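Local coordinates for 3',5'-nucleoside bisphosphate phosphatase (Chromobacterium violaceum, PDB 2YB1), which hydrolyses 3',5'-bisphosphonucleosides to nucleoside 5'-phosphates and orthophosphate with the help of three manganese ions, at residues A233-S247 with H261-E275. Sequence-based numbering, arbitrary orientation.
Sequences ALHADRHGLYASSGS and HTEDLPPICRPIWRE
A243 bonds to the returning chain through both its backbone polar groups, showing how an outermost strand can take on a partner through a single beta bridge, here to P271. A243 N donates to R270 O (2.8 Å, nearly straight at 168°) and A243 O accepts from I272 N (2.7 Å).

Y242 carries the stacked contacts. A bend at chi3 (-69°) lays the R270 guanidinium flat on the phenol, centres 4.3 Å apart and planes 21° apart, with Y242 CE1 over the middle of the cation; at the guanidinium edge, R270 NH2 reaches G240 O in a weak bond. E275 places CG over a face of the ring, a CH-pi contact 3.7 Å from the centroid.

The apolar part centres on C269, whose CB meets A243 CB at 3.6 Å while its SG, swung beside its own backbone N, touches A233 CB. P266 and I268 also reach A233, and L265 packs on A243.

Water completes the polar links. One molecule joins D237 OD1 to I268 O, two connect L241 O with R270 N and NE, and another joins S245 OG, T262 OG1 and E263 O. S245 OG also lies at the W273 ring edge, 3.4 Å from CZ3.

T262 OG1 also bonds I4 O, and beyond S247 the chain enters the metal site at D248. In this PHP-family enzyme, strand 242-246, outermost in the sheet, pairs along one edge with strand 216-221; A243 turns its N and O to the other edge, where S245 bonds the backbone of L6 and segment 261-275 runs past, packing against the end of helix 226-239.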
ATOM      1  N   ALA A 233      11.245  12.769   7.424  1.00  5.45           N
ATOM      2  CA  ALA A 233      12.419  12.363   8.201  1.00  5.70           C
ATOM      3  C   ALA A 233      12.469  13.060   9.571  1.00  6.46           C
ATOM      4  O   ALA A 233      12.798  12.435  10.582  1.00  8.47           O
ATOM      5  CB  ALA A 233      13.706  12.634   7.423  1.00  4.70           C
ATOM      6  N   LEU A 234      12.167  14.356   9.591  1.00  5.39           N
ATOM      7  CA  LEU A 234      12.128  15.135  10.836  1.00  5.58           C
ATOM      8  C   LEU A 234      10.959  14.741  11.736  1.00  6.20           C
ATOM      9  O   LEU A 234      11.140  14.597  12.947  1.00  6.70           O
ATOM     10  CB  LEU A 234      12.071  16.640  10.553  1.00  8.74           C
ATOM     11  CG  LEU A 234      13.325  17.248   9.918  1.00 14.29           C
ATOM     12  CD1 LEU A 234      13.150  18.754   9.743  1.00 14.36           C
ATOM     13  CD2 LEU A 234      14.551  16.922  10.770  1.00 15.00           C
ATOM     14  N   HIS A 235       9.770  14.566  11.156  1.00  5.55           N
ATOM     15  CA  HIS A 235       8.624  14.062  11.925  1.00  6.53           C
ATOM     16  C   HIS A 235       8.995  12.741  12.583  1.00  6.31           C
ATOM     17  O   HIS A 235       8.708  12.516  13.767  1.00  6.60           O
ATOM     18  CB  HIS A 235       7.388  13.836  11.042  1.00  8.28           C
ATOM     19  CG  HIS A 235       6.570  15.068  10.788  1.00 11.01           C
ATOM     20  ND1 HIS A 235       5.871  15.719  11.782  1.00 10.92           N
ATOM     21  CD2 HIS A 235       6.296  15.733   9.639  1.00 13.94           C
ATOM     22  CE1 HIS A 235       5.223  16.746  11.263  1.00 13.36           C
ATOM     23  NE2 HIS A 235       5.465  16.778   9.964  1.00 14.99           N
ATOM     24  N   ALA A 236       9.628  11.860  11.813  1.00  6.65           N
ATOM     25  CA  ALA A 236       9.988  10.541  12.314  1.00  6.02           C
ATOM     26  C   ALA A 236      10.979  10.668  13.461  1.00  7.84           C
ATOM     27  O   ALA A 236      10.855   9.988  14.483  1.00  7.04           O
ATOM     28  CB  ALA A 236      10.562   9.671  11.190  1.00  7.11           C
ATOM     29  N   ASP A 237      11.962  11.551  13.303  1.00  7.56           N
ATOM     30  CA  ASP A 237      12.997  11.675  14.327  1.00  7.17           C
ATOM     31  C   ASP A 237      12.439  12.197  15.658  1.00  8.57           C
ATOM     32  O   ASP A 237      12.830  11.722  16.725  1.00  7.17           O
ATOM     33  CB  ASP A 237      14.157  12.553  13.847  1.00  8.19           C
ATOM     34  CG  ASP A 237      15.308  12.565  14.830  1.00 11.14           C
ATOM     35  OD1 ASP A 237      15.947  11.503  14.998  1.00  9.13           O
ATOM     36  OD2 ASP A 237      15.560  13.623  15.449  1.00 11.05           O
ATOM     37  N   ARG A 238      11.524  13.165  15.596  1.00 10.10           N
ATOM     38  CA  ARG A 238      10.959  13.753  16.816  1.00 14.00           C
ATOM     39  C   ARG A 238      10.183  12.722  17.622  1.00 12.66           C
ATOM     40  O   ARG A 238      10.073  12.827  18.842  1.00 11.13           O
ATOM     41  CB  ARG A 238      10.026  14.920  16.486  1.00 21.35           C
ATOM     42  CG  ARG A 238      10.669  16.060  15.728  1.00 29.83           C
ATOM     43  CD  ARG A 238       9.634  17.122  15.360  1.00 38.28           C
ATOM     44  NE  ARG A 238       9.128  17.827  16.537  1.00 46.00           N
ATOM     45  CZ  ARG A 238       8.045  17.466  17.222  1.00 49.88           C
ATOM     46  NH1 ARG A 238       7.348  16.401  16.849  1.00 50.83           N
ATOM     47  NH2 ARG A 238       7.659  18.170  18.280  1.00 50.43           N
ATOM     48  N   HIS A 239       9.590  11.759  16.929  1.00  8.22           N
ATOM     49  CA  HIS A 239       8.801  10.733  17.606  1.00  7.90           C
ATOM     50  C   HIS A 239       9.495   9.383  17.782  1.00  7.09           C
ATOM     51  O   HIS A 239       8.917   8.446  18.326  1.00  8.37           O
ATOM     52  CB  HIS A 239       7.438  10.614  16.938  1.00  9.74           C
ATOM     53  CG  HIS A 239       6.661  11.888  16.988  1.00 12.89           C
ATOM     54  ND1 HIS A 239       6.002  12.309  18.124  1.00 14.23           N
ATOM     55  CD2 HIS A 239       6.486  12.865  16.067  1.00 13.18           C
ATOM     56  CE1 HIS A 239       5.435  13.481  17.894  1.00 13.71           C
ATOM     57  NE2 HIS A 239       5.707  13.837  16.650  1.00 15.28           N
ATOM     58  N   GLY A 240      10.734   9.284  17.319  1.00  7.35           N
ATOM     59  CA  GLY A 240      11.462   8.031  17.410  1.00  7.70           C
ATOM     60  C   GLY A 240      10.886   6.956  16.505  1.00  8.97           C
ATOM     61  O   GLY A 240      10.954   5.779  16.829  1.00  9.08           O
ATOM     62  N   LEU A 241      10.307   7.358  15.375  1.00  7.01           N
ATOM     63  CA  LEU A 241       9.798   6.386  14.394  1.00  6.92           C
ATOM     64  C   LEU A 241      10.906   5.886  13.473  1.00  5.68           C
ATOM     65  O   LEU A 241      11.809   6.646  13.099  1.00  6.58           O
ATOM     66  CB  LEU A 241       8.690   7.012  13.548  1.00  7.03           C
ATOM     67  CG  LEU A 241       7.403   7.415  14.270  1.00  7.86           C
ATOM     68  CD1 LEU A 241       6.479   8.169  13.324  1.00  9.62           C
ATOM     69  CD2 LEU A 241       6.717   6.176  14.830  1.00  6.36           C
ATOM     70  N   TYR A 242      10.818   4.616  13.091  1.00  5.08           N
ATOM     71  CA  TYR A 242      11.722   4.022  12.107  1.00  5.95           C
ATOM     72  C   TYR A 242      11.262   4.352  10.690  1.00  6.76           C
ATOM     73  O   TYR A 242      10.061   4.412  10.417  1.00  8.80           O
ATOM     74  CB  TYR A 242      11.795   2.499  12.307  1.00  4.93           C
ATOM     75  CG  TYR A 242      12.419   2.163  13.643  1.00  4.84           C
ATOM     76  CD1 TYR A 242      13.798   2.185  13.805  1.00  5.90           C
ATOM     77  CD2 TYR A 242      11.629   1.871  14.751  1.00  6.09           C
ATOM     78  CE1 TYR A 242      14.377   1.912  15.031  1.00  5.34           C
ATOM     79  CE2 TYR A 242      12.202   1.587  15.990  1.00  7.69           C
ATOM     80  CZ  TYR A 242      13.581   1.611  16.118  1.00  6.92           C
ATOM     81  OH  TYR A 242      14.180   1.339  17.335  1.00  9.47           O
ATOM     82  N   ALA A 243      12.222   4.557   9.791  1.00  6.77           N
ATOM     83  CA  ALA A 243      11.914   5.024   8.439  1.00  7.12           C
ATOM     84  C   ALA A 243      11.813   3.866   7.476  1.00  6.57           C
ATOM     85  O   ALA A 243      12.674   2.989   7.445  1.00  5.55           O
ATOM     86  CB  ALA A 243      12.969   6.015   7.952  1.00  5.38           C
ATOM     87  N   SER A 244      10.758   3.884   6.671  1.00  7.75           N
ATOM     88  CA  SER A 244      10.571   2.877   5.652  1.00  6.33           C
ATOM     89  C   SER A 244      10.726   3.532   4.285  1.00  6.64           C
ATOM     90  O   SER A 244      10.643   4.761   4.161  1.00  3.29           O
ATOM     91  CB  SER A 244       9.198   2.241   5.768  1.00  4.74           C
ATOM     92  OG  SER A 244       9.162   1.090   4.963  1.00  5.26           O
ATOM     93  N   SER A 245      11.017   2.701   3.282  1.00  4.37           N
ATOM     94  CA  SER A 245      11.174   3.139   1.906  1.00  3.59           C
ATOM     95  C   SER A 245      10.381   2.202   0.974  1.00  4.51           C
ATOM     96  O   SER A 245      10.462   0.974   1.094  1.00  3.19           O
ATOM     97  CB  SER A 245      12.660   3.107   1.539  1.00  5.34           C
ATOM     98  OG  SER A 245      13.456   3.736   2.544  1.00  5.92           O
ATOM     99  N   GLY A 246       9.590   2.764   0.071  1.00  5.04           N
ATOM    100  CA  GLY A 246       8.994   1.928  -0.956  1.00  9.14           C
ATOM    101  C   GLY A 246       8.559   2.707  -2.179  1.00 10.39           C
ATOM    102  O   GLY A 246       8.171   3.866  -2.076  1.00 10.67           O
ATOM    103  N   SER A 247       8.571   2.039  -3.330  1.00  8.36           N
ATOM    104  CA  SER A 247       8.292   2.685  -4.607  1.00  7.38           C
ATOM    105  C   SER A 247       6.799   2.923  -4.777  1.00  9.04           C
ATOM    106  O   SER A 247       6.381   3.839  -5.490  1.00  8.82           O
ATOM    107  CB  SER A 247       8.785   1.792  -5.749  1.00  5.78           C
ATOM    108  OG  SER A 247       8.086   0.557  -5.747  1.00  4.67           O
ATOM    109  N   HIS A 261      13.820  -0.392  -6.255  1.00  7.55           N
ATOM    110  CA  HIS A 261      14.745   0.697  -5.951  1.00 10.22           C
ATOM    111  C   HIS A 261      14.001   1.826  -5.240  1.00  7.84           C
ATOM    112  O   HIS A 261      12.835   2.085  -5.525  1.00  5.71           O
ATOM    113  CB  HIS A 261      15.378   1.222  -7.242  1.00 16.18           C
ATOM    114  CG  HIS A 261      16.346   2.343  -7.029  1.00 24.54           C
ATOM    115  ND1 HIS A 261      16.019   3.665  -7.248  1.00 28.40           N
ATOM    116  CD2 HIS A 261      17.636   2.341  -6.614  1.00 26.68           C
ATOM    117  CE1 HIS A 261      17.064   4.428  -6.976  1.00 27.58           C
ATOM    118  NE2 HIS A 261      18.060   3.649  -6.594  1.00 27.64           N
ATOM    119  N   THR A 262      14.675   2.487  -4.305  1.00  7.12           N
ATOM    120  CA  THR A 262      14.124   3.669  -3.656  1.00  5.55           C
ATOM    121  C   THR A 262      15.246   4.684  -3.450  1.00  9.32           C
ATOM    122  O   THR A 262      16.433   4.345  -3.537  1.00  8.26           O
ATOM    123  CB  THR A 262      13.492   3.338  -2.290  1.00  4.74           C
ATOM    124  OG1 THR A 262      14.443   2.628  -1.497  1.00  5.77           O
ATOM    125  CG2 THR A 262      12.225   2.499  -2.458  1.00  4.21           C
ATOM    126  N   GLU A 263      14.862   5.931  -3.201  1.00 10.29           N
ATOM    127  CA  GLU A 263      15.811   6.986  -2.858  1.00 11.33           C
ATOM    128  C   GLU A 263      16.475   6.678  -1.520  1.00  8.96           C
ATOM    129  O   GLU A 263      15.809   6.235  -0.589  1.00  7.19           O
ATOM    130  CB  GLU A 263      15.072   8.323  -2.729  1.00 18.25           C
ATOM    131  CG  GLU A 263      14.489   8.842  -4.035  1.00 24.05           C
ATOM    132  CD  GLU A 263      15.563   9.033  -5.089  1.00 29.45           C
ATOM    133  OE1 GLU A 263      16.618   9.618  -4.757  1.00 28.39           O
ATOM    134  OE2 GLU A 263      15.365   8.580  -6.238  1.00 33.42           O
ATOM    135  N   ASP A 264      17.780   6.933  -1.428  1.00  7.75           N
ATOM    136  CA  ASP A 264      18.521   6.788  -0.180  1.00  8.63           C
ATOM    137  C   ASP A 264      17.854   7.599   0.936  1.00  8.17           C
ATOM    138  O   ASP A 264      17.550   8.776   0.754  1.00  6.93           O
ATOM    139  CB  ASP A 264      19.959   7.298  -0.340  1.00 10.93           C
ATOM    140  CG  ASP A 264      20.809   6.423  -1.235  1.00 12.74           C
ATOM    141  OD1 ASP A 264      20.428   5.264  -1.514  1.00 10.09           O
ATOM    142  OD2 ASP A 264      21.885   6.903  -1.647  1.00 14.06           O
ATOM    143  N   LEU A 265      17.648   6.971   2.089  1.00  9.79           N
ATOM    144  CA  LEU A 265      17.120   7.673   3.258  1.00 10.58           C
ATOM    145  C   LEU A 265      18.080   8.770   3.728  1.00  9.67           C
ATOM    146  O   LEU A 265      19.294   8.600   3.672  1.00  7.39           O
ATOM    147  CB  LEU A 265      16.874   6.701   4.415  1.00  7.98           C
ATOM    148  CG  LEU A 265      15.721   5.704   4.305  1.00  7.56           C
ATOM    149  CD1 LEU A 265      15.761   4.762   5.501  1.00  5.67           C
ATOM    150  CD2 LEU A 265      14.375   6.417   4.208  1.00  4.49           C
ATOM    151  N   PRO A 266      17.531   9.904   4.181  1.00  9.30           N
ATOM    152  CA  PRO A 266      18.361  10.936   4.815  1.00 10.89           C
ATOM    153  C   PRO A 266      19.172  10.328   5.957  1.00  6.80           C
ATOM    154  O   PRO A 266      18.708   9.378   6.589  1.00  3.34           O
ATOM    155  CB  PRO A 266      17.321  11.923   5.368  1.00 10.86           C
ATOM    156  CG  PRO A 266      16.126  11.750   4.475  1.00  9.18           C
ATOM    157  CD  PRO A 266      16.107  10.285   4.128  1.00  8.30           C
ATOM    158  N   PRO A 267      20.388  10.848   6.205  1.00  7.78           N
ATOM    159  CA  PRO A 267      21.224  10.282   7.276  1.00  6.09           C
ATOM    160  C   PRO A 267      20.567  10.207   8.663  1.00  7.12           C
ATOM    161  O   PRO A 267      20.894   9.269   9.399  1.00  7.94           O
ATOM    162  CB  PRO A 267      22.445  11.206   7.292  1.00  6.41           C
ATOM    163  CG  PRO A 267      22.568  11.675   5.867  1.00  6.39           C
ATOM    164  CD  PRO A 267      21.122  11.843   5.398  1.00  6.52           C
ATOM    165  N   ILE A 268      19.664  11.134   9.003  1.00  6.32           N
ATOM    166  CA  ILE A 268      19.004  11.144  10.324  1.00  5.02           C
ATOM    167  C   ILE A 268      18.141   9.903  10.599  1.00  6.94           C
ATOM    168  O   ILE A 268      17.929   9.520  11.751  1.00  6.70           O
ATOM    169  CB  ILE A 268      18.135  12.417  10.516  1.00  6.57           C
ATOM    170  CG1 ILE A 268      17.806  12.665  11.998  1.00  7.68           C
ATOM    171  CG2 ILE A 268      16.851  12.329   9.675  1.00  5.36           C
ATOM    172  CD1 ILE A 268      19.035  12.877  12.919  1.00  7.18           C
ATOM    173  N   CYS A 269      17.656   9.271   9.534  1.00  6.77           N
ATOM    174  CA  CYS A 269      16.696   8.182   9.671  1.00  3.99           C
ATOM    175  C   CYS A 269      17.286   6.918  10.268  1.00  6.01           C
ATOM    176  O   CYS A 269      18.436   6.568  10.012  1.00  6.44           O
ATOM    177  CB  CYS A 269      16.060   7.847   8.317  1.00  1.34           C
ATOM    178  SG  CYS A 269      15.136   9.211   7.571  1.00  5.65           S
ATOM    179  N   ARG A 270      16.468   6.233  11.059  1.00  6.90           N
ATOM    180  CA  ARG A 270      16.761   4.890  11.522  1.00  5.89           C
ATOM    181  C   ARG A 270      15.998   3.917  10.638  1.00  6.36           C
ATOM    182  O   ARG A 270      14.782   3.801  10.749  1.00  5.24           O
ATOM    183  CB  ARG A 270      16.328   4.738  12.977  1.00  5.56           C
ATOM    184  CG  ARG A 270      17.039   5.712  13.905  1.00  7.30           C
ATOM    185  CD  ARG A 270      16.906   5.303  15.359  1.00 11.28           C
ATOM    186  NE  ARG A 270      15.547   5.440  15.868  1.00 12.97           N
ATOM    187  CZ  ARG A 270      15.155   4.985  17.057  1.00 17.74           C
ATOM    188  NH1 ARG A 270      16.027   4.355  17.834  1.00 19.49           N
ATOM    189  NH2 ARG A 270      13.896   5.142  17.463  1.00 18.22           N
ATOM    190  N   PRO A 271      16.715   3.199   9.755  1.00  6.77           N
ATOM    191  CA  PRO A 271      16.022   2.400   8.733  1.00  6.50           C
ATOM    192  C   PRO A 271      15.225   1.256   9.346  1.00  7.50           C
ATOM    193  O   PRO A 271      15.747   0.501  10.165  1.00  5.91           O
ATOM    194  CB  PRO A 271      17.167   1.833   7.882  1.00  6.47           C
ATOM    195  CG  PRO A 271      18.349   2.703   8.181  1.00  8.77           C
ATOM    196  CD  PRO A 271      18.179   3.137   9.620  1.00  6.44           C
ATOM    197  N   ILE A 272      13.975   1.113   8.930  1.00  7.93           N
ATOM    198  CA  ILE A 272      13.115   0.095   9.519  1.00  7.72           C
ATOM    199  C   ILE A 272      13.606  -1.340   9.239  1.00  6.01           C
ATOM    200  O   ILE A 272      13.372  -2.247  10.049  1.00  3.68           O
ATOM    201  CB  ILE A 272      11.650   0.262   9.064  1.00  5.55           C
ATOM    202  CG1 ILE A 272      10.703  -0.407  10.066  1.00  4.04           C
ATOM    203  CG2 ILE A 272      11.470  -0.250   7.625  1.00  4.81           C
ATOM    204  CD1 ILE A 272       9.242  -0.010   9.899  1.00  4.90           C
ATOM    205  N   TRP A 273      14.291  -1.552   8.113  1.00  5.60           N
ATOM    206  CA  TRP A 273      14.744  -2.908   7.774  1.00  5.03           C
ATOM    207  C   TRP A 273      15.747  -3.491   8.771  1.00  6.39           C
ATOM    208  O   TRP A 273      15.806  -4.712   8.978  1.00  6.24           O
ATOM    209  CB  TRP A 273      15.262  -3.017   6.330  1.00  4.45           C
ATOM    210  CG  TRP A 273      16.231  -1.972   5.904  1.00  6.98           C
ATOM    211  CD1 TRP A 273      17.590  -2.019   6.003  1.00  9.04           C
ATOM    212  CD2 TRP A 273      15.915  -0.726   5.265  1.00  7.16           C
ATOM    213  NE1 TRP A 273      18.141  -0.872   5.477  1.00 10.64           N
ATOM    214  CE2 TRP A 273      17.132  -0.063   5.019  1.00  9.28           C
ATOM    215  CE3 TRP A 273      14.720  -0.102   4.897  1.00  6.52           C
ATOM    216  CZ2 TRP A 273      17.190   1.192   4.406  1.00 10.47           C
ATOM    217  CZ3 TRP A 273      14.778   1.149   4.296  1.00  7.50           C
ATOM    218  CH2 TRP A 273      16.003   1.774   4.046  1.00  8.36           C
ATOM    219  N   ARG A 274      16.524  -2.626   9.409  1.00  6.03           N
ATOM    220  CA  ARG A 274      17.435  -3.093  10.447  1.00  9.70           C
ATOM    221  C   ARG A 274      16.684  -3.713  11.635  1.00  7.67           C
ATOM    222  O   ARG A 274      17.210  -4.591  12.326  1.00  8.28           O
ATOM    223  CB  ARG A 274      18.351  -1.962  10.907  1.00 14.55           C
ATOM    224  CG  ARG A 274      19.224  -1.419   9.784  1.00 23.21           C
ATOM    225  CD  ARG A 274      20.165  -0.337  10.282  1.00 29.65           C
ATOM    226  NE  ARG A 274      20.900   0.302   9.189  1.00 34.72           N
ATOM    227  CZ  ARG A 274      21.552   1.457   9.307  1.00 40.12           C
ATOM    228  NH1 ARG A 274      21.557   2.105  10.469  1.00 41.73           N
ATOM    229  NH2 ARG A 274      22.192   1.972   8.262  1.00 41.14           N
ATOM    230  N   GLU A 275      15.460  -3.248  11.868  1.00  5.27           N
ATOM    231  CA  GLU A 275      14.630  -3.748  12.974  1.00  7.43           C
ATOM    232  C   GLU A 275      13.785  -4.973  12.593  1.00  7.19           C
ATOM    233  O   GLU A 275      13.191  -5.627  13.451  1.00  7.40           O
ATOM    234  CB  GLU A 275      13.704  -2.631  13.470  1.00  7.51           C
ATOM    235  CG  GLU A 275      14.430  -1.304  13.769  1.00  8.02           C
ATOM    236  CD  GLU A 275      15.645  -1.497  14.665  1.00  8.79           C
ATOM    237  OE1 GLU A 275      15.587  -2.359  15.570  1.00  7.91           O
ATOM    238  OE2 GLU A 275      16.660  -0.796  14.453  1.00  8.02           O
TER
HETATM  239  O   HOH W   1      15.647   9.506  13.259  1.00  5.77           O
HETATM  240  O   HOH W   2      13.908   7.761  14.557  1.00  8.14           O
HETATM  241  O   HOH W   3      13.761   7.320  11.184  1.00  8.53           O
HETATM  242  O   HOH W   4      16.737   0.652  17.523  1.00 19.72           O
HETATM  243  O   HOH W   5      15.579   3.891   0.752  1.00  3.05           O